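Local atomic coordinates of probable TonB-dependent siderophore receptor PiuA (Acinetobacter baumannii, PDB entry 5FP1), a protein that probably takes part in the first step of iron uptake by binding iron-chelating siderophores at the outer membrane, and may bind ferric enterobactin with micromolar affinity. Residues A[591-596]-A[615-620]; A[644-649]-A[662-667]; A[36-41]-A[528-533]. One frame throughout, in Å; residues are numbered along the deposited sequence.

Contact 1 (A[591-596]-A[615-620]); sequences LDSELT and GNQMPN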
loop_
_atom_site.group_PDB
_atom_site.type_symbol
_atom_site.label_atom_id
_atom_site.label_comp_id
_atom_site.label_asym_id
_atom_site.label_seq_id
_atom_site.Cartn_x
_atom_site.Cartn_y
_atom_site.Cartn_z
ATOM N N LEU A 591 2.474 0.391 19.406
ATOM C CA LEU A 591 1.152 0.838 19.021
ATOM C C LEU A 591 0.102 0.240 19.930
ATOM O O LEU A 591 -0.236 -0.945 19.828
ATOM C CB LEU A 591 0.852 0.456 17.562
ATOM C CG LEU A 591 1.800 1.014 16.517
ATOM C CD1 LEU A 591 1.609 0.314 15.174
ATOM C CD2 LEU A 591 1.561 2.496 16.363
ATOM N N ASP A 592 -0.430 1.072 20.807
ATOM C CA ASP A 592 -1.457 0.670 21.736
ATOM C C ASP A 592 -2.828 1.038 21.156
ATOM O O ASP A 592 -3.298 2.177 21.269
ATOM C CB ASP A 592 -1.207 1.339 23.088
ATOM C CG ASP A 592 -2.215 0.935 24.138
ATOM O OD1 ASP A 592 -2.874 -0.106 24.000
ATOM O OD2 ASP A 592 -2.381 1.705 25.093
ATOM N N SER A 593 -3.453 0.065 20.488
ATOM C CA SER A 593 -4.678 0.317 19.743
ATOM C C SER A 593 -5.876 -0.104 20.555
ATOM O O SER A 593 -5.799 -1.022 21.336
ATOM C CB SER A 593 -4.663 -0.429 18.382
ATOM O OG SER A 593 -4.604 -1.841 18.544
ATOM N N GLU A 594 -7.011 0.533 20.310
ATOM C CA GLU A 594 -8.211 0.226 21.038
ATOM C C GLU A 594 -9.452 0.468 20.210
ATOM O O GLU A 594 -9.675 1.550 19.655
ATOM C CB GLU A 594 -8.277 1.078 22.316
ATOM C CG GLU A 594 -9.499 0.828 23.148
ATOM C CD GLU A 594 -9.614 1.857 24.261
ATOM O OE1 GLU A 594 -10.196 2.950 24.059
ATOM O OE2 GLU A 594 -9.046 1.586 25.311
ATOM N N LEU A 595 -10.280 -0.562 20.161
ATOM C CA LEU A 595 -11.592 -0.473 19.566
ATOM C C LEU A 595 -12.546 0.031 20.640
ATOM O O LEU A 595 -13.222 -0.744 21.303
ATOM C CB LEU A 595 -12.039 -1.855 19.110
ATOM C CG LEU A 595 -11.236 -2.436 17.947
ATOM C CD1 LEU A 595 -11.482 -3.938 17.834
ATOM C CD2 LEU A 595 -11.631 -1.711 16.670
ATOM N N THR A 596 -12.544 1.334 20.834
ATOM C CA THR A 596 -13.213 1.960 21.980
ATOM C C THR A 596 -14.718 1.722 21.998
ATOM O O THR A 596 -15.310 1.377 23.021
ATOM C CB THR A 596 -12.955 3.474 21.957
ATOM O OG1 THR A 596 -11.542 3.707 21.779
ATOM C CG2 THR A 596 -13.444 4.122 23.281
ATOM N N GLY A 615 -12.905 -1.948 23.848
ATOM C CA GLY A 615 -11.608 -2.047 24.504
ATOM C C GLY A 615 -10.623 -3.036 23.886
ATOM O O GLY A 615 -9.461 -3.026 24.248
ATOM N N ASN A 616 -11.072 -3.897 22.962
ATOM C CA ASN A 616 -10.186 -4.861 22.329
ATOM C C ASN A 616 -9.101 -4.180 21.476
ATOM O O ASN A 616 -9.168 -2.996 21.170
ATOM C CB ASN A 616 -10.984 -5.894 21.451
ATOM C CG ASN A 616 -11.486 -7.085 22.270
ATOM O OD1 ASN A 616 -11.331 -7.111 23.488
ATOM N ND2 ASN A 616 -12.073 -8.059 21.618
ATOM N N GLN A 617 -8.087 -4.951 21.128
ATOM C CA GLN A 617 -7.033 -4.481 20.253
ATOM C C GLN A 617 -7.604 -4.378 18.844
ATOM O O GLN A 617 -8.420 -5.205 18.436
ATOM C CB GLN A 617 -5.852 -5.467 20.296
ATOM C CG GLN A 617 -4.596 -4.990 19.576
ATOM C CD GLN A 617 -3.451 -5.946 19.797
ATOM O OE1 GLN A 617 -3.436 -6.654 20.796
ATOM N NE2 GLN A 617 -2.522 -6.017 18.860
ATOM N N MET A 618 -7.179 -3.364 18.100
ATOM C CA MET A 618 -7.566 -3.262 16.709
ATOM C C MET A 618 -6.891 -4.345 15.861
ATOM O O MET A 618 -5.698 -4.661 16.043
ATOM C CB MET A 618 -7.222 -1.874 16.155
ATOM C CG MET A 618 -8.045 -0.757 16.782
ATOM S SD MET A 618 -7.513 0.907 16.318
ATOM C CE MET A 618 -7.870 0.856 14.557
ATOM N N PRO A 619 -7.639 -4.892 14.907
ATOM C CA PRO A 619 -7.041 -5.813 13.956
ATOM C C PRO A 619 -6.038 -5.135 13.053
ATOM O O PRO A 619 -6.039 -3.900 12.900
ATOM C CB PRO A 619 -8.235 -6.311 13.116
ATOM C CG PRO A 619 -9.364 -5.381 13.380
ATOM C CD PRO A 619 -9.044 -4.559 14.599
ATOM N N ASN A 620 -5.161 -5.946 12.475
ATOM C CA ASN A 620 -4.201 -5.472 11.517
ATOM C C ASN A 620 -3.254 -4.419 12.102
ATOM O O ASN A 620 -2.758 -3.551 11.380
ATOM C CB ASN A 620 -4.940 -4.962 10.277
ATOM C CG ASN A 620 -5.999 -5.948 9.792
ATOM O OD1 ASN A 620 -7.190 -5.639 9.767
ATOM N ND2 ASN A 620 -5.579 -7.165 9.486
HETATM O O HOH W 1 -6.927 -2.258 23.531
HETATM O O HOH W 2 -8.339 -1.502 26.305
#
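Leu595 and Met618 meet with their chains crossing obliquely: CD2 of Leu595 lies 3.7 Å from CG of Met618, while its other methyl, CD1, turns to the backbone of 615-620 and comes 3.4 Å from Gln617 O, with the ring carbon CD of Pro619 a little farther off. Met618 is packed from a second quarter by Ser593, whose CB touches its CB, CG and SD. Here the hydroxyl sits between the backbone N and the carbonyl carbon (chi1 62°), a torsion that brings OG to 3.0 Å from Met618 N, which donates to it in a somewhat bent bond. Between these side chains the backbones join directly. Leu595 N gives a nearly straight bond to Asn616 O (2.9 Å, 171°), and Gly615 N reaches Leu595 O (2.8 Å) from above the carbonyl plane. Glu594, its CG anti to the backbone N, brings that carbon 3.8 Å from Gly615 CA, and a water links Ser593 O with Gly615 O. Strand 582-597 of the barrel thus holds the connection that leads to strand 624-635; Met618 also packs on Ser565 and Val567 of strand 558-575, and Asn616 ND2 bonds to Val654 O. The backbone N and O of Leu595 both bond to the loop, which implies that this length of strand is joined to an irregular chain by two backbone bonds and one to a serine hydroxyl, beside a small apolar patch.

Contact 2 (A[644-649]-A[662-667]); sequences AVYSDK and SYVRYD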
loop_
_atom_site.group_PDB
_atom_site.type_symbol
_atom_site.label_atom_id
_atom_site.label_comp_id
_atom_site.label_asym_id
_atom_site.label_seq_id
_atom_site.Cartn_x
_atom_site.Cartn_y
_atom_site.Cartn_z
ATOM N N ALA A 644 16.795 -7.604 9.715
ATOM C CA ALA A 644 15.874 -8.297 10.593
ATOM C C ALA A 644 14.559 -7.523 10.566
ATOM O O ALA A 644 14.569 -6.296 10.623
ATOM C CB ALA A 644 16.408 -8.352 12.014
ATOM N N VAL A 645 13.451 -8.250 10.470
ATOM C CA VAL A 645 12.081 -7.704 10.533
ATOM C C VAL A 645 11.340 -8.449 11.645
ATOM O O VAL A 645 11.261 -9.682 11.619
ATOM C CB VAL A 645 11.354 -7.917 9.172
ATOM C CG1 VAL A 645 9.883 -7.531 9.247
ATOM C CG2 VAL A 645 12.031 -7.086 8.092
ATOM N N TYR A 646 10.816 -7.703 12.615
ATOM C CA TYR A 646 10.078 -8.239 13.719
ATOM C C TYR A 646 8.678 -7.632 13.772
ATOM O O TYR A 646 8.499 -6.432 13.627
ATOM C CB TYR A 646 10.780 -7.922 15.043
ATOM C CG TYR A 646 9.857 -7.986 16.226
ATOM C CD1 TYR A 646 9.418 -9.208 16.740
ATOM C CD2 TYR A 646 9.414 -6.823 16.841
ATOM C CE1 TYR A 646 8.549 -9.258 17.822
ATOM C CE2 TYR A 646 8.573 -6.868 17.925
ATOM C CZ TYR A 646 8.146 -8.077 18.417
ATOM O OH TYR A 646 7.293 -8.060 19.492
ATOM N N SER A 647 7.708 -8.465 14.065
ATOM C CA SER A 647 6.364 -8.001 14.408
ATOM C C SER A 647 5.810 -8.810 15.553
ATOM O O SER A 647 6.008 -10.029 15.622
ATOM C CB SER A 647 5.434 -8.140 13.211
ATOM O OG SER A 647 4.127 -7.627 13.522
ATOM N N ASP A 648 5.098 -8.153 16.450
ATOM C CA ASP A 648 4.292 -8.876 17.426
ATOM C C ASP A 648 3.096 -9.513 16.690
ATOM O O ASP A 648 2.895 -9.306 15.474
ATOM C CB ASP A 648 3.830 -7.928 18.494
ATOM C CG ASP A 648 3.428 -8.633 19.801
ATOM O OD1 ASP A 648 3.499 -9.877 19.925
ATOM O OD2 ASP A 648 3.026 -7.903 20.697
ATOM N N LYS A 649 2.310 -10.277 17.423
ATOM C CA LYS A 649 1.102 -10.882 16.878
ATOM C C LYS A 649 0.097 -9.871 16.348
ATOM O O LYS A 649 0.047 -8.714 16.789
ATOM C CB LYS A 649 0.458 -11.795 17.911
ATOM C CG LYS A 649 -0.153 -11.112 19.093
ATOM C CD LYS A 649 -0.994 -12.141 19.845
ATOM C CE LYS A 649 -1.417 -11.635 21.203
ATOM N NZ LYS A 649 -2.352 -12.597 21.847
ATOM N N SER A 662 3.584 -13.607 16.539
ATOM C CA SER A 662 4.791 -12.821 16.333
ATOM C C SER A 662 5.834 -13.585 15.554
ATOM O O SER A 662 5.812 -14.816 15.491
ATOM C CB SER A 662 5.396 -12.438 17.686
ATOM O OG SER A 662 5.811 -13.604 18.367
ATOM N N TYR A 663 6.763 -12.859 14.965
ATOM C CA TYR A 663 7.830 -13.457 14.185
ATOM C C TYR A 663 9.010 -12.502 14.039
ATOM O O TYR A 663 8.878 -11.275 14.160
ATOM C CB TYR A 663 7.344 -13.834 12.766
ATOM C CG TYR A 663 6.905 -12.635 11.937
ATOM C CD1 TYR A 663 7.811 -11.902 11.210
ATOM C CD2 TYR A 663 5.591 -12.221 11.932
ATOM C CE1 TYR A 663 7.420 -10.793 10.468
ATOM C CE2 TYR A 663 5.188 -11.115 11.192
ATOM C CZ TYR A 663 6.102 -10.391 10.474
ATOM O OH TYR A 663 5.687 -9.282 9.726
ATOM N N VAL A 664 10.156 -13.093 13.721
ATOM C CA VAL A 664 11.318 -12.386 13.209
ATOM C C VAL A 664 11.804 -13.071 11.945
ATOM O O VAL A 664 11.907 -14.293 11.885
ATOM C CB VAL A 664 12.477 -12.407 14.231
ATOM C CG1 VAL A 664 13.622 -11.562 13.722
ATOM C CG2 VAL A 664 11.997 -11.890 15.562
ATOM N N ARG A 665 12.102 -12.278 10.932
ATOM C CA ARG A 665 12.507 -12.760 9.627
ATOM C C ARG A 665 13.815 -12.077 9.304
ATOM O O ARG A 665 13.921 -10.860 9.469
ATOM C CB ARG A 665 11.467 -12.388 8.572
ATOM C CG ARG A 665 11.935 -12.508 7.127
ATOM C CD ARG A 665 11.605 -11.252 6.333
ATOM N NE ARG A 665 12.271 -11.204 5.028
ATOM C CZ ARG A 665 11.724 -11.577 3.882
ATOM N NH1 ARG A 665 10.469 -11.998 3.846
ATOM N NH2 ARG A 665 12.414 -11.478 2.760
ATOM N N TYR A 666 14.803 -12.854 8.864
ATOM C CA TYR A 666 16.132 -12.333 8.521
ATOM C C TYR A 666 16.417 -12.330 7.033
ATOM O O TYR A 666 15.913 -13.161 6.271
ATOM C CB TYR A 666 17.205 -13.186 9.215
ATOM C CG TYR A 666 17.021 -13.245 10.701
ATOM C CD1 TYR A 666 17.414 -12.196 11.503
ATOM C CD2 TYR A 666 16.432 -14.337 11.300
ATOM C CE1 TYR A 666 17.236 -12.238 12.873
ATOM C CE2 TYR A 666 16.236 -14.384 12.658
ATOM C CZ TYR A 666 16.656 -13.334 13.438
ATOM O OH TYR A 666 16.462 -13.378 14.798
ATOM N N ASP A 667 17.260 -11.392 6.619
ATOM C CA ASP A 667 17.712 -11.313 5.250
ATOM C C ASP A 667 19.210 -11.036 5.201
ATOM O O ASP A 667 19.780 -10.480 6.142
ATOM C CB ASP A 667 16.963 -10.217 4.513
ATOM C CG ASP A 667 15.465 -10.495 4.439
ATOM O OD1 ASP A 667 15.078 -11.444 3.721
ATOM O OD2 ASP A 667 14.681 -9.800 5.127
#
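The ring of Tyr663 has Ser647 N over the centre of one face, 4.3 Å above its plane, and Ser647 CB packs 3.6 Å from its CE2; the same ring stacks with that of Tyr692. Tyr646 receives CG2 of Val664 at its edge, 3.9 Å from CD1, while its own chain continues to place Asp648 N over one face near the rim. A bound detergent molecule also touches Tyr646. These rings belong to an antiparallel beta hairpin of the barrel wall, strands 638-651 and 659-673, whose short segments run 168° apart. Val645 pairs with Arg665, and Ser647 with Tyr663, each a hydrogen-bonded pair with two backbone bonds; Tyr646-Val664, between them, and Ala644-Tyr666, beyond Val645-Arg665, are non-hydrogen-bonded pairs. Side chains alternate accordingly, with Ala644, Tyr646, Val664 and Tyr666 on one face and Val645, Ser647, Tyr663 and Arg665 on the other. There CG of Tyr663 stands between its backbone N and carbonyl carbon (chi1 63°), which leans the ring across toward Ser647. Arg665 makes a side-on salt bridge with Asp667: NE lies 2.8 Å from OD2, on its syn lone pair, and NH2 2.8 Å from OD1, which is tilted 20° from the guanidinium plane.

Contact 3 (A[36-41]-A[528-533]); sequences PLLDTP and KWDFLD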
loop_
_atom_site.group_PDB
_atom_site.type_symbol
_atom_site.label_atom_id
_atom_site.label_comp_id
_atom_site.label_asym_id
_atom_site.label_seq_id
_atom_site.Cartn_x
_atom_site.Cartn_y
_atom_site.Cartn_z
ATOM N N PRO A 36 12.049 20.855 4.519
ATOM C CA PRO A 36 12.831 19.621 4.622
ATOM C C PRO A 36 12.262 18.711 5.686
ATOM O O PRO A 36 11.567 19.174 6.589
ATOM C CB PRO A 36 14.243 20.094 5.017
ATOM C CG PRO A 36 14.157 21.563 5.242
ATOM C CD PRO A 36 12.873 22.069 4.672
ATOM N N LEU A 37 12.515 17.411 5.571
ATOM C CA LEU A 37 11.871 16.478 6.482
ATOM C C LEU A 37 12.259 16.758 7.951
ATOM O O LEU A 37 11.436 16.634 8.847
ATOM C CB LEU A 37 12.169 15.050 6.067
ATOM C CG LEU A 37 11.504 14.674 4.717
ATOM C CD1 LEU A 37 11.920 13.260 4.359
ATOM C CD2 LEU A 37 9.988 14.834 4.774
ATOM N N LEU A 38 13.495 17.187 8.183
ATOM C CA LEU A 38 13.968 17.538 9.545
ATOM C C LEU A 38 13.081 18.544 10.261
ATOM O O LEU A 38 12.873 18.464 11.479
ATOM C CB LEU A 38 15.409 18.086 9.430
ATOM C CG LEU A 38 16.091 18.541 10.726
ATOM C CD1 LEU A 38 16.364 17.337 11.599
ATOM C CD2 LEU A 38 17.394 19.282 10.394
ATOM N N ASP A 39 12.538 19.487 9.500
ATOM C CA ASP A 39 11.750 20.562 10.046
ATOM C C ASP A 39 10.265 20.389 9.834
ATOM O O ASP A 39 9.486 21.254 10.195
ATOM C CB ASP A 39 12.195 21.864 9.408
ATOM C CG ASP A 39 13.668 22.157 9.694
ATOM O OD1 ASP A 39 14.235 21.541 10.622
ATOM O OD2 ASP A 39 14.253 22.930 8.938
ATOM N N THR A 40 9.865 19.265 9.257
ATOM C CA THR A 40 8.449 19.016 8.996
ATOM C C THR A 40 7.848 18.395 10.244
ATOM O O THR A 40 8.365 17.403 10.740
ATOM C CB THR A 40 8.309 18.099 7.756
ATOM O OG1 THR A 40 8.857 18.761 6.601
ATOM C CG2 THR A 40 6.845 17.719 7.511
ATOM N N PRO A 41 6.771 18.989 10.789
ATOM C CA PRO A 41 6.178 18.515 12.036
ATOM C C PRO A 41 5.180 17.362 11.810
ATOM O O PRO A 41 4.003 17.449 12.173
ATOM C CB PRO A 41 5.495 19.770 12.582
ATOM C CG PRO A 41 5.082 20.509 11.334
ATOM C CD PRO A 41 6.155 20.249 10.333
ATOM N N LYS A 528 13.349 15.519 15.868
ATOM C CA LYS A 528 14.180 15.028 14.771
ATOM C C LYS A 528 15.557 15.673 14.826
ATOM O O LYS A 528 15.656 16.861 15.100
ATOM C CB LYS A 528 13.537 15.363 13.422
ATOM C CG LYS A 528 12.094 14.851 13.241
ATOM C CD LYS A 528 11.626 14.965 11.791
ATOM C CE LYS A 528 10.131 14.652 11.692
ATOM N NZ LYS A 528 9.674 14.785 10.289
ATOM N N TRP A 529 16.592 14.906 14.500
ATOM C CA TRP A 529 17.989 15.378 14.612
ATOM C C TRP A 529 18.833 14.841 13.498
ATOM O O TRP A 529 18.844 13.628 13.256
ATOM C CB TRP A 529 18.610 14.952 15.949
ATOM C CG TRP A 529 17.973 15.666 17.048
ATOM C CD1 TRP A 529 16.813 15.324 17.686
ATOM C CD2 TRP A 529 18.388 16.923 17.608
ATOM N NE1 TRP A 529 16.490 16.286 18.623
ATOM C CE2 TRP A 529 17.430 17.281 18.588
ATOM C CE3 TRP A 529 19.482 17.763 17.394
ATOM C CZ2 TRP A 529 17.533 18.447 19.349
ATOM C CZ3 TRP A 529 19.582 18.926 18.157
ATOM C CH2 TRP A 529 18.612 19.255 19.116
ATOM N N ASP A 530 19.545 15.738 12.818
ATOM C CA ASP A 530 20.659 15.342 11.953
ATOM C C ASP A 530 21.943 15.331 12.769
ATOM O O ASP A 530 22.222 16.309 13.452
ATOM C CB ASP A 530 20.829 16.323 10.791
ATOM C CG ASP A 530 19.949 15.996 9.594
ATOM O OD1 ASP A 530 19.095 15.087 9.674
ATOM O OD2 ASP A 530 20.103 16.682 8.573
ATOM N N PHE A 531 22.713 14.244 12.665
ATOM C CA PHE A 531 23.929 14.002 13.450
ATOM C C PHE A 531 25.083 13.659 12.539
ATOM O O PHE A 531 24.895 13.323 11.357
ATOM C CB PHE A 531 23.809 12.758 14.340
ATOM C CG PHE A 531 22.882 12.892 15.479
ATOM C CD1 PHE A 531 23.189 13.726 16.548
ATOM C CD2 PHE A 531 21.718 12.138 15.520
ATOM C CE1 PHE A 531 22.332 13.843 17.633
ATOM C CE2 PHE A 531 20.860 12.241 16.610
ATOM C CZ PHE A 531 21.167 13.095 17.666
ATOM N N LEU A 532 26.278 13.647 13.132
ATOM C CA LEU A 532 27.490 13.196 12.443
ATOM C C LEU A 532 27.692 13.914 11.162
ATOM O O LEU A 532 27.788 13.288 10.107
ATOM C CB LEU A 532 27.432 11.708 12.119
ATOM C CG LEU A 532 27.718 10.693 13.212
ATOM C CD1 LEU A 532 27.937 9.335 12.560
ATOM C CD2 LEU A 532 28.943 11.092 14.027
ATOM N N ASP A 533 27.766 15.234 11.225
ATOM C CA ASP A 533 27.981 16.025 10.021
ATOM C C ASP A 533 26.939 15.712 8.963
ATOM O O ASP A 533 27.249 15.639 7.775
ATOM C CB ASP A 533 29.392 15.789 9.458
ATOM C CG ASP A 533 30.466 16.402 10.326
ATOM O OD1 ASP A 533 30.173 17.410 11.012
ATOM O OD2 ASP A 533 31.599 15.880 10.329
#
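Lys528 reaches the turn at 36-41 with its ammonium group, NZ donating to two backbone carbonyls: Leu37 O at 2.9 Å and Thr40 O at 3.0 Å. In both bonds the nitrogen is tilted from the carbonyl plane, by 30° at Leu37 and 20° at Thr40. A third carbonyl, that of Lys42, also accepts from NZ, and three backbone oxygens around one ammonium would be expected to steady its positive charge. The aliphatic part of the side chain, extended beyond CG, runs alongside the turn, with CD 3.4 Å from Leu37 O and CB 3.7 Å from Leu38 O. Leu38 answers from the other segment: with CG anti to its backbone N (chi1 179°), it lays CD1 3.6 Å from Lys528 O and close to the amide nitrogens of Trp529 and Asp530, while its branch end crosses the carboxylate of Asp530. The arrangement joins the two parts of a TonB-dependent receptor, since 36-41 belongs to the plug and 528-531 ends a strand of the barrel that surrounds it. Leu37 O belongs to a short 3-10 segment, 37-39, and Thr40 O follows directly after it. Thr40 N bonds to Leu37 O from the face opposite to that used by NZ, and Pro36 O likewise takes Asp39 N and Thr40 OG1 on opposite faces, the hydroxyl at 2.7 Å. Farther out, Asp39 forms a salt bridge with Lys477, Asp530 OD1 accepts from Asn537 ND2, and Pro41 O accepts from the hydroxyl of Ser487 on strand 482-493.

How the contacts relate
Along the chain the plug segment of contact 3 comes first, and its barrel partner, 528-533, still precedes contact 1, which in turn closes before contact 2 opens. Contacts 1 and 2 are neighbours in the barrel domain: their centres lie about 20 Å apart, they touch lightly by packing between Gln617 and Lys649, and strand 624-635 stands between strands 582-597 and 638-651. Contact 3 is more remote, its centre about 31 Å from that of contact 1 and about 28 Å from that of contact 2, with no touch to either. Together they illustrate three levels of a plugged barrel: strand to neighbouring strand, strand to connecting loop, and plug to wall.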